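Local coordinates for protein GH5 (Bacteroidetes bacterium AC2a, PDB 4YHE) that probably hydrolyses beta-glucosidic bonds of cellulose as a glycoside hydrolase family 5 enzyme with a beta/alpha-barrel fold, at residues L81-V84 / D85-H89; A127-E130 / R131-I135; L280-M283 / Y284-G288; R310-Y313 / F314-I317. All blocks are in the same frame, centred on the assembly; numbering follows the deposited sequence.

Interaction 1 of 4, residues L81-V84 / D85-H89; sequences LDRV and DELVH
E86 N donates to D82 O over 2.8 Å, the shortest of four i-to-i+4 backbone bonds that run from L81-V84 to D85-V88. The start of the E86 side chain covers the same oxygen, with CG 3.4 Å from D82 O. One residue on, L87 N donates to R83 O, and here the side chains meet too. R83 turns CG to the far side from its own backbone N (chi1 178°) and bends at chi2, which carries the guanidinium up the helix. L87 CD2 then sits over the centre of one guanidinium face, 3.6 Å from R83 CZ. That apolar cover is compatible with the polar work of R83, whose NE pairs with E34 in a salt bridge while NH2 bonds to A42 O. D82 OD1 and D85 OD2 lie 5.4 Å apart; both carboxylates form salt bridges to R149, which probably offsets their like charges. D85 O takes two donors from H89, its backbone N and its ND1, from opposite faces of the carbonyl plane, with the ring nitrogen at 2.9 Å. Inward, V84 CG1 and V88 CG2 touch at 4.3 Å, and V88 goes on to pack against V98 and I100. V88 toward the strand and charged groups on other faces of the helix suit its place as the crossover of the beta-alpha-beta unit 57-60, 78-93, 97-101 in a TIM barrel.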
loop_
_atom_site.group_PDB
_atom_site.type_symbol
_atom_site.label_atom_id
_atom_site.label_comp_id
_atom_site.label_asym_id
_atom_site.label_seq_id
_atom_site.Cartn_x
_atom_site.Cartn_y
_atom_site.Cartn_z
ATOM N N LEU A 81 4.178 -20.405 1.743
ATOM C CA LEU A 81 3.298 -19.967 2.816
ATOM C C LEU A 81 4.054 -19.928 4.162
ATOM O O LEU A 81 3.846 -19.033 4.967
ATOM C CB LEU A 81 2.061 -20.869 2.889
ATOM C CG LEU A 81 0.960 -20.479 3.864
ATOM C CD1 LEU A 81 0.518 -19.047 3.632
ATOM C CD2 LEU A 81 -0.231 -21.406 3.699
ATOM N N ASP A 82 4.970 -20.871 4.371
ATOM C CA ASP A 82 5.857 -20.895 5.552
ATOM C C ASP A 82 6.687 -19.627 5.700
ATOM O O ASP A 82 6.856 -19.102 6.803
ATOM C CB ASP A 82 6.852 -22.089 5.487
ATOM C CG ASP A 82 6.231 -23.467 5.805
ATOM O OD1 ASP A 82 5.093 -23.577 6.263
ATOM O OD2 ASP A 82 6.922 -24.475 5.569
ATOM N N ARG A 83 7.242 -19.151 4.586
ATOM C CA ARG A 83 8.073 -17.957 4.612
ATOM C C ARG A 83 7.240 -16.718 4.921
ATOM O O ARG A 83 7.645 -15.889 5.737
ATOM C CB ARG A 83 8.817 -17.804 3.291
ATOM C CG ARG A 83 9.688 -16.579 3.175
ATOM C CD ARG A 83 10.740 -16.500 4.266
ATOM N NE ARG A 83 11.638 -15.366 4.039
ATOM C CZ ARG A 83 12.481 -14.888 4.950
ATOM N NH1 ARG A 83 12.553 -15.452 6.143
ATOM N NH2 ARG A 83 13.271 -13.874 4.665
ATOM N N VAL A 84 6.067 -16.616 4.297
ATOM C CA VAL A 84 5.122 -15.545 4.623
ATOM C C VAL A 84 4.804 -15.596 6.122
ATOM O O VAL A 84 4.904 -14.566 6.813
ATOM C CB VAL A 84 3.815 -15.606 3.812
ATOM C CG1 VAL A 84 2.877 -14.478 4.258
ATOM C CG2 VAL A 84 4.094 -15.496 2.334
ATOM N N ASP A 85 4.503 -16.806 6.622
ATOM C CA ASP A 85 4.242 -17.043 8.060
ATOM C C ASP A 85 5.401 -16.573 8.922
ATOM O O ASP A 85 5.203 -15.887 9.930
ATOM C CB ASP A 85 3.981 -18.554 8.281
ATOM C CG ASP A 85 3.349 -18.895 9.630
ATOM O OD1 ASP A 85 3.300 -18.072 10.564
ATOM O OD2 ASP A 85 2.902 -20.066 9.723
ATOM N N GLU A 86 6.615 -16.932 8.523
ATOM C CA GLU A 86 7.812 -16.549 9.293
ATOM C C GLU A 86 8.032 -15.045 9.338
ATOM O O GLU A 86 8.305 -14.470 10.402
ATOM C CB GLU A 86 9.075 -17.237 8.733
ATOM C CG GLU A 86 9.232 -18.688 9.173
ATOM C CD GLU A 86 10.376 -18.918 10.183
ATOM O OE1 GLU A 86 11.507 -18.373 10.012
ATOM O OE2 GLU A 86 10.143 -19.682 11.148
ATOM N N LEU A 87 7.902 -14.399 8.185
ATOM C CA LEU A 87 8.080 -12.931 8.119
ATOM C C LEU A 87 7.066 -12.179 8.990
ATOM O O LEU A 87 7.428 -11.252 9.738
ATOM C CB LEU A 87 7.944 -12.471 6.672
ATOM C CG LEU A 87 9.071 -12.932 5.746
ATOM C CD1 LEU A 87 8.640 -12.732 4.312
ATOM C CD2 LEU A 87 10.343 -12.170 6.069
ATOM N N VAL A 88 5.807 -12.602 8.877
ATOM C CA VAL A 88 4.712 -12.051 9.659
ATOM C C VAL A 88 5.063 -12.116 11.145
ATOM O O VAL A 88 4.896 -11.153 11.895
ATOM C CB VAL A 88 3.416 -12.845 9.345
ATOM C CG1 VAL A 88 2.353 -12.686 10.402
ATOM C CG2 VAL A 88 2.860 -12.423 8.002
ATOM N N HIS A 89 5.584 -13.262 11.569
ATOM C CA HIS A 89 5.890 -13.442 12.998
ATOM C C HIS A 89 7.166 -12.772 13.464
ATOM O O HIS A 89 7.244 -12.353 14.630
ATOM C CB HIS A 89 5.761 -14.932 13.365
ATOM C CG HIS A 89 4.340 -15.390 13.414
ATOM N ND1 HIS A 89 3.720 -16.043 12.366
ATOM C CD2 HIS A 89 3.383 -15.210 14.362
ATOM C CE1 HIS A 89 2.463 -16.281 12.689
ATOM N NE2 HIS A 89 2.234 -15.782 13.891
#

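Interaction 2 of 4, residues A127-E130 / R131-I135; sequences ASEE and RNQLI
Q133 folds back over E129, and each atom of its side chain from CB to the amide lies near E129 or E130. CB lies 3.5 Å from E129 O, the oxygen that also accepts the backbone N of Q133. CG keeps close to that same carbonyl because chi1 (-86°) leads the chain back along the helix, and CD passes it at 3.7 Å. At the tip the amide divides: OE1 comes to 3.9 Å from E130 CA, while NE2 stands 3.8 Å from E129 OE2, a loose approach with the carboxylate and amide planes almost perpendicular. The other carboxylate oxygen, E129 OE1, takes a weak but straight bond from N132 ND2 at 3.4 Å. N132 has firmer partners in helix 181-199, with OD1 accepting from W189 NE1 and ND2 donating to E188.

All this happens in the first turn of helix 129-149. S128 is its N-cap residue: its OG accepts R131 N at 3.1 Å, while its backbone O accepts N132 N. Placing OG opposite the backbone N (chi1 171°) brings it round to that amide of R131. S128 also leaves helical geometry directly after helix 122-127, turning the chain from one helix into the next. The carboxylates of E129 and E130 stand near the helix start, where the positive end of the helix dipole would probably favour negative charge. R131 runs the other way, against A124 and D121, with a weak bond from NH2 to W119 O.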
loop_
_atom_site.group_PDB
_atom_site.type_symbol
_atom_site.label_atom_id
_atom_site.label_comp_id
_atom_site.label_asym_id
_atom_site.label_seq_id
_atom_site.Cartn_x
_atom_site.Cartn_y
_atom_site.Cartn_z
ATOM N N ALA A 127 -14.712 -9.190 -19.902
ATOM C CA ALA A 127 -15.089 -9.777 -21.205
ATOM C C ALA A 127 -15.842 -11.109 -21.093
ATOM O O ALA A 127 -16.580 -11.474 -22.002
ATOM C CB ALA A 127 -13.853 -9.968 -22.055
ATOM N N SER A 128 -15.641 -11.847 -19.998
ATOM C CA SER A 128 -16.254 -13.159 -19.828
ATOM C C SER A 128 -16.667 -13.452 -18.394
ATOM O O SER A 128 -15.816 -13.566 -17.509
ATOM C CB SER A 128 -15.279 -14.249 -20.284
ATOM O OG SER A 128 -15.781 -15.532 -19.943
ATOM N N GLU A 129 -17.960 -13.672 -18.172
ATOM C CA GLU A 129 -18.435 -14.003 -16.841
ATOM C C GLU A 129 -17.941 -15.380 -16.392
ATOM O O GLU A 129 -17.753 -15.618 -15.190
ATOM C CB GLU A 129 -19.960 -13.905 -16.762
ATOM C CG GLU A 129 -20.570 -14.309 -15.423
ATOM C CD GLU A 129 -20.178 -13.403 -14.261
ATOM O OE1 GLU A 129 -19.620 -12.296 -14.480
ATOM O OE2 GLU A 129 -20.444 -13.806 -13.110
ATOM N N GLU A 130 -17.732 -16.296 -17.341
ATOM C CA GLU A 130 -17.146 -17.577 -16.976
ATOM C C GLU A 130 -15.679 -17.408 -16.552
ATOM O O GLU A 130 -15.216 -18.089 -15.667
ATOM C CB GLU A 130 -17.302 -18.592 -18.103
ATOM C CG GLU A 130 -18.776 -18.828 -18.445
ATOM C CD GLU A 130 -19.015 -20.049 -19.316
ATOM O OE1 GLU A 130 -20.066 -20.704 -19.129
ATOM O OE2 GLU A 130 -18.168 -20.345 -20.191
ATOM N N ARG A 131 -14.949 -16.478 -17.152
ATOM C CA ARG A 131 -13.588 -16.201 -16.657
ATOM C C ARG A 131 -13.625 -15.546 -15.254
ATOM O O ARG A 131 -12.839 -15.880 -14.360
ATOM C CB ARG A 131 -12.810 -15.346 -17.659
ATOM C CG ARG A 131 -11.352 -15.088 -17.291
ATOM C CD ARG A 131 -10.482 -16.360 -17.286
ATOM N NE ARG A 131 -9.237 -16.123 -16.559
ATOM C CZ ARG A 131 -8.119 -15.597 -17.057
ATOM N NH1 ARG A 131 -8.017 -15.254 -18.337
ATOM N NH2 ARG A 131 -7.075 -15.413 -16.238
ATOM N N ASN A 132 -14.567 -14.641 -15.065
ATOM C CA ASN A 132 -14.741 -13.963 -13.780
ATOM C C ASN A 132 -15.039 -14.964 -12.655
ATOM O O ASN A 132 -14.465 -14.885 -11.556
ATOM C CB ASN A 132 -15.860 -12.909 -13.907
ATOM C CG ASN A 132 -15.915 -11.959 -12.722
ATOM O OD1 ASN A 132 -14.934 -11.776 -12.011
ATOM N ND2 ASN A 132 -17.072 -11.347 -12.512
ATOM N N GLN A 133 -15.930 -15.907 -12.938
ATOM C CA GLN A 133 -16.224 -17.013 -12.026
ATOM C C GLN A 133 -14.978 -17.820 -11.636
ATOM O O GLN A 133 -14.833 -18.182 -10.475
ATOM C CB GLN A 133 -17.278 -17.970 -12.641
ATOM C CG GLN A 133 -18.730 -17.556 -12.385
ATOM C CD GLN A 133 -19.752 -18.126 -13.386
ATOM O OE1 GLN A 133 -19.469 -19.049 -14.170
ATOM N NE2 GLN A 133 -20.957 -17.561 -13.361
ATOM N N LEU A 134 -14.119 -18.128 -12.603
ATOM C CA LEU A 134 -12.876 -18.876 -12.338
ATOM C C LEU A 134 -11.917 -18.097 -11.444
ATOM O O LEU A 134 -11.298 -18.662 -10.535
ATOM C CB LEU A 134 -12.126 -19.177 -13.642
ATOM C CG LEU A 134 -12.621 -20.270 -14.591
ATOM C CD1 LEU A 134 -11.688 -20.334 -15.798
ATOM C CD2 LEU A 134 -12.678 -21.615 -13.891
ATOM N N ILE A 135 -11.775 -16.806 -11.742
ATOM C CA ILE A 135 -10.850 -15.948 -11.005
ATOM C C ILE A 135 -11.368 -15.875 -9.566
ATOM O O ILE A 135 -10.597 -15.959 -8.603
ATOM C CB ILE A 135 -10.728 -14.564 -11.682
ATOM C CG1 ILE A 135 -9.891 -14.700 -12.949
ATOM C CG2 ILE A 135 -10.133 -13.521 -10.734
ATOM C CD1 ILE A 135 -10.009 -13.546 -13.910
#

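Interaction 3 of 4, residues L280-M283 / Y284-G288; sequences LFNM and YIRRG
R286 N donates to F281 O at 2.9 Å and 170°, a straight i-to-i+5 bond that marks a wider, pi-type turn near the end of helix 270-285. L280 O is shared across the same widening: Y284 N donates to it at 3.0 Å, and I285 N adds a weak bond. A water then bridges the turn, donating to N282 O at 2.6 Å and accepting from R286 NE. R286 bends at chi3 (63°), which brings its guanidinium back over N282; OD1 of N282 lies above the centre of one face, 3.3 Å from R286 CZ, without a hydrogen bond to NH1. Beyond the turn, G288, with positive phi, closes a Schellman motif through its N to I285 O at 2.8 Å and V289 N to Y284 O.

The packing lies around this. M283 CG rests over the middle of the Y284 ring, 3.6 Å from its centroid, as a CH-pi contact; SD, farther off above that face, makes it a Met-aromatic contact as well. L280 CD2 meets the ring at its edge, and V238 and V291 of the adjacent barrel strands also touch Y284. F281 CE1 touches I285 CG2 at 3.6 Å, their side chains crossing at about a right angle. The chemistry thus divides: the exposed arginine meets a bridging water and an amide oxygen above its plane, an approach that is probably electrostatic, whereas apolar contacts seat the inward tyrosine.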
loop_
_atom_site.group_PDB
_atom_site.type_symbol
_atom_site.label_atom_id
_atom_site.label_comp_id
_atom_site.label_asym_id
_atom_site.label_seq_id
_atom_site.Cartn_x
_atom_site.Cartn_y
_atom_site.Cartn_z
ATOM N N LEU A 280 -10.980 11.703 0.895
ATOM C CA LEU A 280 -10.909 10.484 1.674
ATOM C C LEU A 280 -11.438 10.694 3.098
ATOM O O LEU A 280 -12.127 9.864 3.681
ATOM C CB LEU A 280 -9.454 10.041 1.745
ATOM C CG LEU A 280 -8.845 9.526 0.431
ATOM C CD1 LEU A 280 -7.343 9.294 0.630
ATOM C CD2 LEU A 280 -9.554 8.255 -0.002
ATOM N N PHE A 281 -11.064 11.809 3.658
ATOM C CA PHE A 281 -11.548 12.137 4.988
ATOM C C PHE A 281 -13.060 12.209 5.013
ATOM O O PHE A 281 -13.695 11.538 5.808
ATOM C CB PHE A 281 -10.936 13.411 5.480
ATOM C CG PHE A 281 -11.451 13.812 6.840
ATOM C CD1 PHE A 281 -10.897 13.275 7.993
ATOM C CD2 PHE A 281 -12.517 14.678 6.951
ATOM C CE1 PHE A 281 -11.377 13.612 9.235
ATOM C CE2 PHE A 281 -13.013 15.029 8.201
ATOM C CZ PHE A 281 -12.448 14.494 9.335
ATOM N N ASN A 282 -13.656 12.937 4.077
ATOM C CA ASN A 282 -15.097 13.102 4.066
ATOM C C ASN A 282 -15.882 11.837 3.691
ATOM O O ASN A 282 -16.984 11.563 4.240
ATOM C CB ASN A 282 -15.475 14.269 3.138
ATOM C CG ASN A 282 -15.000 15.611 3.660
ATOM O OD1 ASN A 282 -15.019 15.876 4.854
ATOM N ND2 ASN A 282 -14.581 16.468 2.758
ATOM N N MET A 283 -15.353 11.060 2.754
ATOM C CA MET A 283 -16.037 9.855 2.336
ATOM C C MET A 283 -15.979 8.732 3.387
ATOM O O MET A 283 -16.931 7.990 3.553
ATOM C CB MET A 283 -15.460 9.343 1.018
ATOM C CG MET A 283 -16.256 8.216 0.411
ATOM S SD MET A 283 -17.849 8.810 -0.206
ATOM C CE MET A 283 -18.492 7.336 -0.985
ATOM N N TYR A 284 -14.861 8.619 4.096
ATOM C CA TYR A 284 -14.588 7.451 4.894
ATOM C C TYR A 284 -14.399 7.853 6.392
ATOM O O TYR A 284 -15.210 7.491 7.241
ATOM C CB TYR A 284 -13.376 6.687 4.322
ATOM C CG TYR A 284 -13.589 6.207 2.875
ATOM C CD1 TYR A 284 -14.672 5.424 2.539
ATOM C CD2 TYR A 284 -12.693 6.560 1.862
ATOM C CE1 TYR A 284 -14.868 4.974 1.221
ATOM C CE2 TYR A 284 -12.892 6.156 0.545
ATOM C CZ TYR A 284 -13.964 5.371 0.223
ATOM O OH TYR A 284 -14.151 4.964 -1.123
ATOM N N ILE A 285 -13.351 8.577 6.693
ATOM C CA ILE A 285 -12.978 8.808 8.085
ATOM C C ILE A 285 -14.162 9.428 8.848
ATOM O O ILE A 285 -14.507 8.980 9.940
ATOM C CB ILE A 285 -11.792 9.740 8.222
ATOM C CG1 ILE A 285 -10.525 9.180 7.550
ATOM C CG2 ILE A 285 -11.526 10.059 9.702
ATOM C CD1 ILE A 285 -9.989 7.884 8.116
ATOM N N ARG A 286 -14.757 10.466 8.260
ATOM C CA ARG A 286 -15.863 11.207 8.881
ATOM C C ARG A 286 -17.063 10.302 9.202
ATOM O O ARG A 286 -17.849 10.604 10.086
ATOM C CB ARG A 286 -16.242 12.380 7.952
ATOM C CG ARG A 286 -17.255 13.356 8.499
ATOM C CD ARG A 286 -17.377 14.630 7.667
ATOM N NE ARG A 286 -17.857 14.411 6.290
ATOM C CZ ARG A 286 -18.230 15.395 5.453
ATOM N NH1 ARG A 286 -18.176 16.662 5.841
ATOM N NH2 ARG A 286 -18.652 15.113 4.216
ATOM N N ARG A 287 -17.175 9.187 8.484
ATOM C CA ARG A 287 -18.189 8.190 8.648
ATOM C C ARG A 287 -17.738 7.013 9.516
ATOM O O ARG A 287 -18.437 6.026 9.582
ATOM C CB ARG A 287 -18.574 7.600 7.266
ATOM C CG ARG A 287 -18.837 8.624 6.190
ATOM C CD ARG A 287 -20.183 9.286 6.392
ATOM N NE ARG A 287 -21.282 8.319 6.397
ATOM C CZ ARG A 287 -21.751 7.677 5.317
ATOM N NH1 ARG A 287 -21.252 7.878 4.099
ATOM N NH2 ARG A 287 -22.746 6.819 5.451
ATOM N N GLY A 288 -16.577 7.090 10.142
ATOM C CA GLY A 288 -16.074 5.984 10.961
ATOM C C GLY A 288 -15.452 4.827 10.193
ATOM O O GLY A 288 -15.354 3.704 10.732
HETATM O O HOH W 1 -19.355 12.456 5.007
#

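Interaction 4 of 4, residues R310-Y313 / F314-I317; sequences RLYY and FRYI
I317 CD1 sits over one face of the Y313 ring, 4.0 Å from its centroid and offset toward the rim, a CH-pi contact one turn along helix 304-323. I317 puts CG1 between its backbone N and carbonyl carbon (chi1 74°), the crowded position, and from there CD1 reaches the ring. F314 lies against another side of Y313: CE1 of F314 is at the edge of that ring, and Y313 CD2 to F314 CD1 is 3.8 Å, the two planes being oblique. One face of F314 lies over the R310 carbonyl oxygen, and the extended R310 chain crosses the F314 ring obliquely, NE 3.6 Å from F314 CE2. On another flank R315 bends at chi3 so that its guanidinium lies with one face over Y312 CA and brings NH2 to the edge of the Y312 ring, 3.9 Å from CD1. Y312 and Y316 point the same way side by side, their centroids 6.0 Å apart.

The next shell fixes these groups. Y313 OH bonds to D244 O, and W257 and Y248 pack against its ring edge-to-face. Y312 OH bonds to E270 of helix 270-285, where Y316 also touches V274. R310 forms a salt bridge to E307 and gives NE to A298 O, and F314 packs on A360 and M364 of helix 357-369. Buried rings therefore supply the contact surface, while the hydroxyls of Y312 and Y313 and the R310 guanidinium find polar partners outside 310-317, so the helix is tied to its surroundings by directional bonds as well as by packing.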
loop_
_atom_site.group_PDB
_atom_site.type_symbol
_atom_site.label_atom_id
_atom_site.label_comp_id
_atom_site.label_asym_id
_atom_site.label_seq_id
_atom_site.Cartn_x
_atom_site.Cartn_y
_atom_site.Cartn_z
ATOM N N ARG A 310 12.113 16.933 -1.083
ATOM C CA ARG A 310 11.575 15.620 -0.751
ATOM C C ARG A 310 11.211 15.491 0.754
ATOM O O ARG A 310 10.151 14.979 1.114
ATOM C CB ARG A 310 12.572 14.543 -1.195
ATOM C CG ARG A 310 12.081 13.111 -0.958
ATOM C CD ARG A 310 13.246 12.156 -0.845
ATOM N NE ARG A 310 12.872 10.762 -0.898
ATOM C CZ ARG A 310 13.657 9.729 -0.578
ATOM N NH1 ARG A 310 14.871 9.902 -0.108
ATOM N NH2 ARG A 310 13.196 8.508 -0.686
ATOM N N LEU A 311 12.074 15.988 1.625
ATOM C CA LEU A 311 11.811 15.951 3.059
ATOM C C LEU A 311 10.630 16.841 3.415
ATOM O O LEU A 311 9.793 16.434 4.203
ATOM C CB LEU A 311 13.054 16.339 3.876
ATOM C CG LEU A 311 14.312 15.518 3.674
ATOM C CD1 LEU A 311 15.410 15.909 4.676
ATOM C CD2 LEU A 311 14.017 14.039 3.850
ATOM N N TYR A 312 10.569 18.028 2.804
ATOM C CA TYR A 312 9.424 18.940 2.922
ATOM C C TYR A 312 8.145 18.258 2.485
ATOM O O TYR A 312 7.157 18.297 3.167
ATOM C CB TYR A 312 9.643 20.232 2.109
ATOM C CG TYR A 312 8.426 21.103 2.036
ATOM C CD1 TYR A 312 7.976 21.796 3.172
ATOM C CD2 TYR A 312 7.707 21.253 0.851
ATOM C CE1 TYR A 312 6.848 22.577 3.128
ATOM C CE2 TYR A 312 6.588 22.066 0.794
ATOM C CZ TYR A 312 6.161 22.725 1.944
ATOM O OH TYR A 312 5.064 23.522 1.942
ATOM N N TYR A 313 8.176 17.603 1.331
ATOM C CA TYR A 313 7.019 16.831 0.892
ATOM C C TYR A 313 6.539 15.824 1.935
ATOM O O TYR A 313 5.360 15.792 2.253
ATOM C CB TYR A 313 7.388 16.188 -0.434
ATOM C CG TYR A 313 6.417 15.220 -1.040
ATOM C CD1 TYR A 313 5.349 15.663 -1.829
ATOM C CD2 TYR A 313 6.614 13.862 -0.925
ATOM C CE1 TYR A 313 4.506 14.763 -2.471
ATOM C CE2 TYR A 313 5.773 12.958 -1.559
ATOM C CZ TYR A 313 4.719 13.408 -2.321
ATOM O OH TYR A 313 3.905 12.508 -2.949
ATOM N N PHE A 314 7.453 15.043 2.526
ATOM C CA PHE A 314 7.096 14.090 3.519
ATOM C C PHE A 314 6.517 14.789 4.769
ATOM O O PHE A 314 5.500 14.392 5.277
ATOM C CB PHE A 314 8.310 13.222 3.912
ATOM C CG PHE A 314 8.803 12.256 2.816
ATOM C CD1 PHE A 314 7.957 11.728 1.872
ATOM C CD2 PHE A 314 10.122 11.883 2.781
ATOM C CE1 PHE A 314 8.426 10.849 0.899
ATOM C CE2 PHE A 314 10.599 10.990 1.848
ATOM C CZ PHE A 314 9.746 10.471 0.900
ATOM N N ARG A 315 7.182 15.821 5.268
ATOM C CA ARG A 315 6.651 16.475 6.445
ATOM C C ARG A 315 5.245 16.970 6.208
ATOM O O ARG A 315 4.345 16.718 6.995
ATOM C CB ARG A 315 7.524 17.641 6.862
ATOM C CG ARG A 315 8.871 17.253 7.391
ATOM C CD ARG A 315 9.470 18.428 8.187
ATOM N NE ARG A 315 9.682 19.628 7.353
ATOM C CZ ARG A 315 10.679 19.788 6.487
ATOM N NH1 ARG A 315 11.592 18.834 6.319
ATOM N NH2 ARG A 315 10.771 20.917 5.789
ATOM N N TYR A 316 5.052 17.659 5.104
ATOM C CA TYR A 316 3.748 18.265 4.814
ATOM C C TYR A 316 2.641 17.213 4.637
ATOM O O TYR A 316 1.602 17.273 5.295
ATOM C CB TYR A 316 3.852 19.150 3.581
ATOM C CG TYR A 316 2.668 20.063 3.387
ATOM C CD1 TYR A 316 2.637 21.331 3.987
ATOM C CD2 TYR A 316 1.565 19.675 2.631
ATOM C CE1 TYR A 316 1.535 22.144 3.871
ATOM C CE2 TYR A 316 0.456 20.511 2.486
ATOM C CZ TYR A 316 0.462 21.757 3.098
ATOM O OH TYR A 316 -0.598 22.618 2.957
ATOM N N ILE A 317 2.830 16.253 3.720
ATOM C CA ILE A 317 1.756 15.305 3.458
ATOM C C ILE A 317 1.446 14.378 4.648
ATOM O O ILE A 317 0.285 14.056 4.894
ATOM C CB ILE A 317 1.979 14.485 2.159
ATOM C CG1 ILE A 317 3.061 13.432 2.317
ATOM C CG2 ILE A 317 2.244 15.432 0.981
ATOM C CD1 ILE A 317 3.285 12.612 1.046
#

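All four are local contacts along helices on the outside of the same barrel, in helices 78-93, 129-149, 270-285 and 304-323, and none touches another. Interaction 4 is the most buried and relies on aromatic rings; interaction 2, at the surface, is mostly polar and concerns a helix start. Interactions 1 and 3 are intermediate, each with an apolar side toward the strands and charged groups elsewhere. Interaction 3 lies at the C-terminal end of a helix, the counterpart of the N-cap in interaction 2. Interactions 3 and 4 come closest, about 10 Å between nearest atoms, and Y312 and Y316 of interaction 4 reach helix 270-285; interactions 2 and 4 are farthest apart, with centres 43 Å distant.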